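PDB 3R6A: uncharacterized protein from Methanosarcina mazei, which is of unknown function but belongs to the glyoxalase/bleomycin resistance protein/dioxygenase superfamily and is found here as a two-chain assembly. Local coordinates for residues 9-14 and 52-57; 26-31 and 46-51; 35-40 and 96-101; 65-70 and 110-115. One frame throughout, in Å; residues are numbered along the deposited sequence.

Contact 1: 9-14 and 52-57; sequences LSRLYV and LLIAGS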
# COMPACT_ATOMS: atom_id res chain seq x y z
N LEU B 9 0.49 5.70 -1.53
CA LEU B 9 0.70 4.73 -2.60
C LEU B 9 1.07 3.35 -2.10
O LEU B 9 2.01 3.19 -1.31
CB LEU B 9 1.78 5.26 -3.54
CG LEU B 9 1.52 6.67 -4.07
CD1 LEU B 9 2.73 7.18 -4.84
CD2 LEU B 9 0.28 6.66 -4.97
N SER B 10 0.33 2.35 -2.57
CA SER B 10 0.58 0.96 -2.20
C SER B 10 1.61 0.40 -3.17
O SER B 10 1.55 0.65 -4.37
CB SER B 10 -0.71 0.15 -2.28
OG SER B 10 -1.69 0.71 -1.42
N ARG B 11 2.54 -0.39 -2.65
CA ARG B 11 3.63 -0.94 -3.44
C ARG B 11 3.49 -2.41 -3.80
O ARG B 11 3.21 -3.24 -2.95
CB ARG B 11 4.94 -0.74 -2.69
CG ARG B 11 5.27 0.71 -2.37
CD ARG B 11 6.18 0.82 -1.15
NE ARG B 11 7.53 0.29 -1.38
CZ ARG B 11 8.54 0.99 -1.89
NH1 ARG B 11 8.37 2.27 -2.22
NH2 ARG B 11 9.74 0.43 -2.03
N LEU B 12 3.69 -2.71 -5.08
CA LEU B 12 3.65 -4.08 -5.57
C LEU B 12 4.99 -4.32 -6.26
O LEU B 12 5.55 -3.41 -6.89
CB LEU B 12 2.50 -4.29 -6.57
CG LEU B 12 1.07 -4.14 -6.03
CD1 LEU B 12 0.08 -4.56 -7.10
CD2 LEU B 12 0.89 -4.99 -4.78
N TYR B 13 5.51 -5.53 -6.11
CA TYR B 13 6.80 -5.90 -6.67
C TYR B 13 6.64 -7.00 -7.70
O TYR B 13 6.09 -8.07 -7.40
CB TYR B 13 7.71 -6.37 -5.53
CG TYR B 13 7.67 -5.42 -4.36
CD1 TYR B 13 8.57 -4.36 -4.28
CD2 TYR B 13 6.70 -5.55 -3.37
CE1 TYR B 13 8.50 -3.44 -3.23
CE2 TYR B 13 6.63 -4.64 -2.32
CZ TYR B 13 7.53 -3.59 -2.26
OH TYR B 13 7.45 -2.69 -1.22
N VAL B 14 7.12 -6.74 -8.91
CA VAL B 14 7.00 -7.69 -10.00
C VAL B 14 8.32 -7.85 -10.76
O VAL B 14 9.23 -7.03 -10.63
CB VAL B 14 5.90 -7.23 -10.99
CG1 VAL B 14 4.57 -7.12 -10.26
CG2 VAL B 14 6.29 -5.90 -11.62
N LEU B 52 2.01 1.67 -6.89
CA LEU B 52 3.35 1.87 -7.41
C LEU B 52 3.86 0.49 -7.76
O LEU B 52 3.97 -0.37 -6.88
CB LEU B 52 4.28 2.50 -6.36
CG LEU B 52 4.19 4.00 -6.07
CD1 LEU B 52 5.17 4.36 -4.96
CD2 LEU B 52 4.52 4.78 -7.34
N LEU B 53 4.15 0.26 -9.04
CA LEU B 53 4.67 -1.02 -9.49
C LEU B 53 6.19 -0.90 -9.60
O LEU B 53 6.71 -0.07 -10.34
CB LEU B 53 4.09 -1.39 -10.86
CG LEU B 53 2.63 -1.81 -10.93
CD1 LEU B 53 2.23 -2.00 -12.39
CD2 LEU B 53 2.42 -3.11 -10.14
N ILE B 54 6.89 -1.73 -8.83
CA ILE B 54 8.35 -1.74 -8.82
C ILE B 54 8.79 -3.06 -9.45
O ILE B 54 8.47 -4.13 -8.93
CB ILE B 54 8.87 -1.65 -7.37
CG1 ILE B 54 8.27 -0.41 -6.71
CG2 ILE B 54 10.39 -1.60 -7.36
CD1 ILE B 54 8.57 -0.29 -5.23
N ALA B 55 9.51 -2.99 -10.57
CA ALA B 55 9.94 -4.18 -11.28
C ALA B 55 11.45 -4.38 -11.31
O ALA B 55 12.22 -3.43 -11.41
CB ALA B 55 9.40 -4.15 -12.71
N GLY B 56 11.86 -5.65 -11.22
CA GLY B 56 13.27 -5.98 -11.24
C GLY B 56 13.48 -7.41 -10.79
O GLY B 56 12.52 -8.10 -10.43
N SER B 57 14.73 -7.86 -10.79
CA SER B 57 15.04 -9.22 -10.36
C SER B 57 14.72 -9.37 -8.88
O SER B 57 14.68 -8.38 -8.15
CB SER B 57 16.52 -9.52 -10.58
OG SER B 57 17.33 -8.67 -9.78
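Leu52, Ile54 and Val14 bury the most surface where strand 5-14 pairs with strand 51-55, the first and last strands of a beta-alpha-beta-beta-beta module of the glyoxalase fold. The pairing is parallel: the two axes approach to 4.7 Å at 27°, and alternate residues bond to two different partners, as in a parallel pair. Leu52 N donates to Ser10 O at 2.8 Å, while Leu52 O accepts Leu12 N. CG and CD1 of Leu52 also rest against CB and CD1 of Leu9, the two side chains slanting across one another. Ile54 repeats the backbone scheme, its N bonding Leu12 O at 2.9 Å and its O receiving Val14 N. Its side chain is extended at chi2 (173°), which carries CD1 over one face of the Arg11 guanidinium, toward the rim and 3.5 Å from Arg11 NH2. The same methyl lies 3.7 Å from Tyr13 CE1. Arg11 NH2 is further fixed by the carbonyl of Phe64. On the other face, with Leu12 and Leu53, helix 17-27 covers the sheet. There Val14 CG2 touches Ala55 CB at 3.7 Å, and Val14 O takes Gly56 N at 3.0 Å.

Contact 2: 26-31 and 46-51; sequences ELLETP and AQISTI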
# COMPACT_ATOMS: atom_id res chain seq x y z
N GLU B 26 -6.23 -3.13 -17.04
CA GLU B 26 -7.51 -3.79 -17.23
C GLU B 26 -8.28 -3.87 -15.92
O GLU B 26 -9.46 -3.50 -15.85
CB GLU B 26 -7.29 -5.19 -17.79
CG GLU B 26 -6.64 -5.22 -19.16
CD GLU B 26 -7.62 -4.93 -20.28
OE1 GLU B 26 -8.33 -3.90 -20.21
OE2 GLU B 26 -7.68 -5.74 -21.23
N LEU B 27 -7.61 -4.35 -14.87
CA LEU B 27 -8.23 -4.49 -13.56
C LEU B 27 -8.75 -3.16 -13.02
O LEU B 27 -9.87 -3.08 -12.49
CB LEU B 27 -7.22 -5.07 -12.56
CG LEU B 27 -7.71 -5.24 -11.13
CD1 LEU B 27 -8.71 -6.40 -11.05
CD2 LEU B 27 -6.52 -5.49 -10.21
N LEU B 28 -7.95 -2.11 -13.15
CA LEU B 28 -8.31 -0.79 -12.66
C LEU B 28 -9.04 0.06 -13.70
O LEU B 28 -9.37 1.21 -13.44
CB LEU B 28 -7.06 -0.06 -12.18
CG LEU B 28 -6.25 -0.78 -11.09
CD1 LEU B 28 -4.93 -0.07 -10.87
CD2 LEU B 28 -7.06 -0.82 -9.82
N GLU B 29 -9.27 -0.52 -14.87
CA GLU B 29 -9.96 0.19 -15.94
C GLU B 29 -9.37 1.59 -16.14
O GLU B 29 -10.09 2.59 -16.16
CB GLU B 29 -11.45 0.28 -15.61
CG GLU B 29 -12.03 -1.05 -15.17
CD GLU B 29 -13.48 -0.96 -14.74
OE1 GLU B 29 -13.83 -0.02 -14.00
OE2 GLU B 29 -14.27 -1.85 -15.14
N THR B 30 -8.05 1.63 -16.26
CA THR B 30 -7.31 2.87 -16.48
C THR B 30 -6.32 2.56 -17.60
O THR B 30 -5.40 1.77 -17.41
CB THR B 30 -6.54 3.30 -15.23
OG1 THR B 30 -7.44 3.38 -14.11
CG2 THR B 30 -5.89 4.65 -15.45
N PRO B 31 -6.49 3.19 -18.78
CA PRO B 31 -5.64 3.00 -19.95
C PRO B 31 -4.28 3.70 -19.96
O PRO B 31 -3.58 3.68 -20.97
CB PRO B 31 -6.53 3.46 -21.09
CG PRO B 31 -7.22 4.62 -20.48
CD PRO B 31 -7.60 4.11 -19.10
N ALA B 46 6.68 2.33 -11.99
CA ALA B 46 5.49 2.80 -12.71
C ALA B 46 4.38 3.06 -11.70
O ALA B 46 4.36 2.47 -10.61
CB ALA B 46 5.03 1.75 -13.71
N GLN B 47 3.46 3.95 -12.03
CA GLN B 47 2.33 4.21 -11.14
C GLN B 47 1.04 4.11 -11.93
O GLN B 47 0.91 4.71 -13.00
CB GLN B 47 2.40 5.59 -10.50
CG GLN B 47 1.27 5.82 -9.48
CD GLN B 47 1.26 7.21 -8.87
OE1 GLN B 47 2.31 7.82 -8.69
NE2 GLN B 47 0.07 7.70 -8.53
N ILE B 48 0.10 3.33 -11.42
CA ILE B 48 -1.21 3.19 -12.05
C ILE B 48 -2.20 3.36 -10.90
O ILE B 48 -2.11 2.65 -9.89
CB ILE B 48 -1.35 1.82 -12.74
CG1 ILE B 48 -2.73 1.71 -13.38
CG2 ILE B 48 -1.09 0.70 -11.75
CD1 ILE B 48 -2.83 0.62 -14.43
N SER B 49 -3.12 4.32 -11.04
CA SER B 49 -4.05 4.63 -9.96
C SER B 49 -3.13 4.97 -8.77
O SER B 49 -2.15 5.70 -8.96
CB SER B 49 -4.94 3.43 -9.63
OG SER B 49 -5.89 3.77 -8.63
N THR B 50 -3.41 4.44 -7.58
CA THR B 50 -2.56 4.71 -6.41
C THR B 50 -1.63 3.54 -6.10
O THR B 50 -1.19 3.35 -4.96
CB THR B 50 -3.40 5.04 -5.14
OG1 THR B 50 -4.28 3.95 -4.83
CG2 THR B 50 -4.21 6.30 -5.37
N ILE B 51 -1.31 2.77 -7.13
CA ILE B 51 -0.41 1.64 -6.98
C ILE B 51 0.94 1.96 -7.61
O ILE B 51 0.99 2.45 -8.73
CB ILE B 51 -0.96 0.39 -7.68
CG1 ILE B 51 -2.24 -0.08 -6.97
CG2 ILE B 51 0.08 -0.72 -7.67
CD1 ILE B 51 -2.89 -1.26 -7.64
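Leu28, just past the end of helix 17-27, pushes one methyl into the tip of the hairpin formed by strands 44-48 and 51-55. The helix finishes in a Schellman motif with Glu29 at positive phi, and the hairpin tip is a type II' turn from Ile48 to Ile51. Ahead of the turn, Gln47 extends its side chain, and NE2 bonds Ser49 O at 3.0 Å, with the acceptor in the amide plane; this braces the turn from within its own segment. Ile48 follows. Its CG1 stands anti to the backbone N (chi1 180°) and lies 3.8 Å from Leu28 CD1, with CG2 of Ile48 close to the same methyl. Ser49 adds its CB, 3.7 Å from Leu28 CD1. The turn closes through reciprocal backbone bonds between Ile48 and Ile51. Ile51 then offers its CD1 at 4.0 Å from Leu28 CD1, so a single leucine methyl is gripped by three residues of the hairpin. Ile5 and Ile8 of the second subunit pack on Leu28 and Ile51 respectively, bringing this apolar patch into the subunit interface. Beyond the helix end, Thr30 OG1 donates to Leu28 O at 3.0 Å, from 62° above the carbonyl plane.

Contact 3: 35-40 and 96-101; sequences RFEIPQ and KVPTGR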
# COMPACT_ATOMS: atom_id res chain seq x y z
N ARG B 35 5.46 6.60 -15.75
CA ARG B 35 6.78 6.00 -15.60
C ARG B 35 7.65 7.12 -15.06
O ARG B 35 7.58 8.26 -15.53
CB ARG B 35 7.32 5.49 -16.94
CG ARG B 35 6.53 4.31 -17.49
CD ARG B 35 6.86 3.00 -16.78
NE ARG B 35 8.13 2.45 -17.26
CZ ARG B 35 9.30 2.58 -16.64
NH1 ARG B 35 9.37 3.23 -15.49
NH2 ARG B 35 10.40 2.08 -17.18
N PHE B 36 8.47 6.80 -14.06
CA PHE B 36 9.31 7.79 -13.43
C PHE B 36 10.79 7.56 -13.64
O PHE B 36 11.24 6.43 -13.79
CB PHE B 36 9.04 7.82 -11.92
CG PHE B 36 7.62 8.15 -11.57
CD1 PHE B 36 7.12 9.43 -11.76
CD2 PHE B 36 6.78 7.17 -11.05
CE1 PHE B 36 5.80 9.73 -11.44
CE2 PHE B 36 5.46 7.47 -10.73
CZ PHE B 36 4.97 8.75 -10.92
N GLU B 37 11.54 8.66 -13.66
CA GLU B 37 12.98 8.61 -13.80
C GLU B 37 13.48 8.41 -12.37
O GLU B 37 13.14 9.19 -11.48
CB GLU B 37 13.49 9.94 -14.35
CG GLU B 37 14.98 9.94 -14.68
CD GLU B 37 15.50 11.32 -15.03
OE1 GLU B 37 14.69 12.21 -15.36
OE2 GLU B 37 16.74 11.51 -14.99
N ILE B 38 14.26 7.36 -12.14
CA ILE B 38 14.77 7.10 -10.80
C ILE B 38 16.27 6.81 -10.82
O ILE B 38 16.83 6.45 -11.85
CB ILE B 38 14.05 5.92 -10.13
CG1 ILE B 38 14.22 4.65 -10.96
CG2 ILE B 38 12.57 6.25 -9.95
CD1 ILE B 38 13.73 3.39 -10.28
N PRO B 39 16.93 6.97 -9.66
CA PRO B 39 18.37 6.73 -9.54
C PRO B 39 18.80 5.26 -9.51
O PRO B 39 19.85 4.92 -10.05
CB PRO B 39 18.73 7.47 -8.25
CG PRO B 39 17.50 7.26 -7.42
CD PRO B 39 16.38 7.53 -8.41
N GLN B 40 18.00 4.40 -8.89
CA GLN B 40 18.36 2.98 -8.80
C GLN B 40 18.44 2.29 -10.16
O GLN B 40 17.60 2.49 -11.03
CB GLN B 40 17.35 2.21 -7.94
CG GLN B 40 17.25 2.64 -6.49
CD GLN B 40 16.51 3.96 -6.32
OE1 GLN B 40 15.69 4.33 -7.15
NE2 GLN B 40 16.79 4.66 -5.22
N LYS B 96 17.82 14.52 -3.07
CA LYS B 96 17.25 14.99 -4.32
C LYS B 96 17.17 13.83 -5.31
O LYS B 96 18.09 13.02 -5.42
CB LYS B 96 18.11 16.12 -4.90
CG LYS B 96 18.18 17.35 -4.00
CD LYS B 96 19.10 18.43 -4.56
CE LYS B 96 18.59 19.00 -5.87
NZ LYS B 96 19.45 20.11 -6.37
N VAL B 97 16.05 13.75 -6.01
CA VAL B 97 15.85 12.71 -7.02
C VAL B 97 15.25 13.41 -8.24
O VAL B 97 14.76 14.54 -8.13
CB VAL B 97 14.90 11.59 -6.52
CG1 VAL B 97 15.57 10.83 -5.38
CG2 VAL B 97 13.58 12.18 -6.05
N PRO B 98 15.29 12.77 -9.41
CA PRO B 98 14.74 13.39 -10.62
C PRO B 98 13.34 13.98 -10.48
O PRO B 98 13.03 15.02 -11.06
CB PRO B 98 14.80 12.26 -11.65
CG PRO B 98 16.05 11.54 -11.24
CD PRO B 98 15.90 11.46 -9.73
N THR B 99 12.49 13.31 -9.70
CA THR B 99 11.12 13.77 -9.52
C THR B 99 10.93 14.74 -8.35
O THR B 99 9.83 15.24 -8.14
CB THR B 99 10.16 12.58 -9.33
OG1 THR B 99 10.62 11.77 -8.24
CG2 THR B 99 10.11 11.73 -10.59
N GLY B 100 11.99 15.01 -7.60
CA GLY B 100 11.88 15.92 -6.47
C GLY B 100 12.82 15.55 -5.34
O GLY B 100 14.03 15.61 -5.49
N ARG B 101 12.25 15.16 -4.20
CA ARG B 101 13.06 14.77 -3.05
C ARG B 101 12.37 13.65 -2.30
O ARG B 101 11.15 13.62 -2.21
CB ARG B 101 13.24 15.95 -2.09
CG ARG B 101 13.97 17.15 -2.64
CD ARG B 101 13.74 18.35 -1.74
NE ARG B 101 14.26 18.15 -0.39
CZ ARG B 101 13.71 18.67 0.71
NH1 ARG B 101 12.62 19.41 0.61
NH2 ARG B 101 14.25 18.44 1.89
O HOH W 1 12.70 10.12 -8.93
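Glu37 passes its side chain along the CB-CG edge of the Pro98 ring, the two side chains crossing at about a right angle. CB begins 3.8 Å from Pro98 CB. With CG anti to the backbone N (chi1 -174°), CG stays at that edge, near Pro98 CB and CG. The chain is extended beyond, and CD makes the closest side-chain approach, 3.6 Å to Pro98 CB. At the tip OE1 lies 3.7 Å from Pro98 CB, while OE2 is 3.8 Å from Pro98 CG. These are van der Waals contacts of an acidic group with proline carbons. The polar link is made by the backbone instead: a water donates to Glu37 O at 2.7 Å and is hydrogen-bonded to Thr99 OG1 at 2.7 Å. Thr99 also sends CG2 to Phe36 CD1 at 3.9 Å, approaching the ring obliquely, and Pro39 CD brushes Pro98 CD. Pro98 and Thr99 form the corners of a type I turn, closed by backbone bonds between Val97 and Gly100. The turn joins strands 89-97 and 100-106, whereas residues 36-40 follow strand 34-35. Since 34-35 and 89-97 are the outermost strands within this chain, this surface contact brings together opposite ends of the curled sheet, with Phe36 also packing on strand 44-48.

Contact 4: 65-70 and 110-115; sequences RNTQAT and GSVIEY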
# COMPACT_ATOMS: atom_id res chain seq x y z
N ARG B 65 11.41 -4.13 -0.84
CA ARG B 65 10.32 -4.77 -0.11
C ARG B 65 10.27 -4.39 1.36
O ARG B 65 9.26 -4.64 2.03
CB ARG B 65 10.40 -6.29 -0.25
CG ARG B 65 9.95 -6.81 -1.60
CD ARG B 65 10.12 -8.32 -1.65
NE ARG B 65 9.54 -8.91 -2.86
CZ ARG B 65 8.23 -9.05 -3.07
NH1 ARG B 65 7.35 -8.64 -2.16
NH2 ARG B 65 7.80 -9.61 -4.19
N ASN B 66 11.33 -3.79 1.88
CA ASN B 66 11.33 -3.41 3.29
C ASN B 66 10.49 -2.18 3.57
O ASN B 66 10.19 -1.88 4.72
CB ASN B 66 12.76 -3.19 3.78
CG ASN B 66 13.58 -4.47 3.77
OD1 ASN B 66 13.11 -5.52 4.20
ND2 ASN B 66 14.81 -4.38 3.28
N THR B 67 10.10 -1.47 2.51
CA THR B 67 9.27 -0.28 2.66
C THR B 67 7.81 -0.67 2.52
O THR B 67 7.41 -1.22 1.49
CB THR B 67 9.64 0.78 1.60
OG1 THR B 67 11.00 1.18 1.79
CG2 THR B 67 8.74 2.00 1.73
N GLN B 68 7.02 -0.41 3.55
CA GLN B 68 5.60 -0.76 3.58
C GLN B 68 4.73 0.00 2.58
O GLN B 68 3.84 -0.58 1.95
CB GLN B 68 5.04 -0.52 4.99
CG GLN B 68 5.85 -1.16 6.12
CD GLN B 68 5.91 -2.66 6.01
OE1 GLN B 68 4.88 -3.33 5.93
NE2 GLN B 68 7.12 -3.20 6.02
N ALA B 69 4.98 1.30 2.45
CA ALA B 69 4.19 2.13 1.54
C ALA B 69 4.91 3.44 1.26
O ALA B 69 5.92 3.75 1.88
CB ALA B 69 2.83 2.41 2.16
N THR B 70 4.37 4.20 0.32
CA THR B 70 4.94 5.48 -0.06
C THR B 70 3.91 6.58 0.14
O THR B 70 2.76 6.47 -0.30
CB THR B 70 5.39 5.44 -1.54
OG1 THR B 70 6.48 4.52 -1.67
CG2 THR B 70 5.81 6.82 -2.02
N GLY B 110 7.82 0.62 14.05
CA GLY B 110 8.56 -0.30 13.21
C GLY B 110 8.30 -0.21 11.72
O GLY B 110 9.06 -0.75 10.92
N SER B 111 7.21 0.46 11.34
CA SER B 111 6.88 0.59 9.92
C SER B 111 7.91 1.43 9.19
O SER B 111 8.38 2.44 9.72
CB SER B 111 5.51 1.24 9.76
OG SER B 111 4.50 0.53 10.46
N VAL B 112 8.25 1.02 7.98
CA VAL B 112 9.20 1.75 7.15
C VAL B 112 8.41 2.39 6.01
O VAL B 112 7.79 1.69 5.21
CB VAL B 112 10.28 0.82 6.57
CG1 VAL B 112 11.19 1.61 5.64
CG2 VAL B 112 11.09 0.21 7.72
N ILE B 113 8.43 3.71 5.95
CA ILE B 113 7.68 4.45 4.94
C ILE B 113 8.56 5.38 4.12
O ILE B 113 9.46 6.03 4.65
CB ILE B 113 6.59 5.31 5.62
CG1 ILE B 113 5.64 4.42 6.42
CG2 ILE B 113 5.85 6.14 4.56
CD1 ILE B 113 4.79 3.47 5.59
N GLU B 114 8.29 5.43 2.82
CA GLU B 114 9.03 6.33 1.94
C GLU B 114 8.18 7.58 1.76
O GLU B 114 7.02 7.49 1.36
CB GLU B 114 9.29 5.69 0.58
CG GLU B 114 9.91 6.66 -0.41
CD GLU B 114 10.00 6.08 -1.81
OE1 GLU B 114 9.05 5.39 -2.23
OE2 GLU B 114 11.02 6.34 -2.49
N TYR B 115 8.75 8.74 2.10
CA TYR B 115 8.05 10.01 1.94
C TYR B 115 8.61 10.68 0.69
O TYR B 115 9.83 10.83 0.54
CB TYR B 115 8.29 10.91 3.16
CG TYR B 115 7.52 10.46 4.38
CD1 TYR B 115 6.36 11.11 4.77
CD2 TYR B 115 7.97 9.39 5.16
CE1 TYR B 115 5.65 10.72 5.91
CE2 TYR B 115 7.27 8.98 6.29
CZ TYR B 115 6.11 9.65 6.66
OH TYR B 115 5.44 9.29 7.80
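The Glu114 carboxylate takes Thr70 OG1 at 2.8 Å on the anti lone pair of OE1, the side away from OE2. Thr70 CG2 lies 3.5 Å from the same oxygen, the two side chains running side by side. The other flat groups are backbone carbonyls. Glu114 N donates to Ala69 O at 3.1 Å, and Gln68 N reaches Val112 O at 2.8 Å through a more bent bond (147° at hydrogen). Strands 69-73 and 112-118, neighbours in the mixed sheet of the glyoxalase fold, pair in parallel at Thr70 and Glu114, where Glu114 bonds through its backbone to both Ala69 and Phe71. Before the strand, Thr67 CG2, anti to the backbone N, meets Val112 O and Glu114 N, each at 3.6 Å. Asn66 O presses on Val112 CB at 3.3 Å. On the other face from Thr70 and Glu114, Ile113 CD1 sits 4.1 Å from Ala69 CB. Ala69 N, buried here, has no polar partner. Arg11 NH1 of strand 5-14 forms a salt bridge with Glu114 OE1 and a hydrogen bond with Thr70 OG1. The threonine hydroxyl therefore donates to the acid while accepting from the arginine; Arg11 would be expected to polarise that hydroxyl and offset the carboxylate charge, coupling three neighbouring strands through one polar cluster.

In the fold
Contact 1 is the core contact, with ten of its eleven touching residues buried; contacts 2 and 4 are partly buried, and contact 3 lies at the surface. All reach the same mixed sheet. Contacts 1 and 4 are parallel strand pairings that meet through neighbouring strands 5-14 and 69-73, by a Leu9 to Thr70 backbone bond and the Arg11 side chain. Contact 2 is nested within the chain loop closed by contact 1 and shares its hairpin, but relies on apolar packing round one Leu28 methyl. Contact 3 relies on proline packing and a bridging water, and touches contact 2 through Phe36 and Gln47. Contacts 1, 2 and 4 border the second subunit; contact 3 does not.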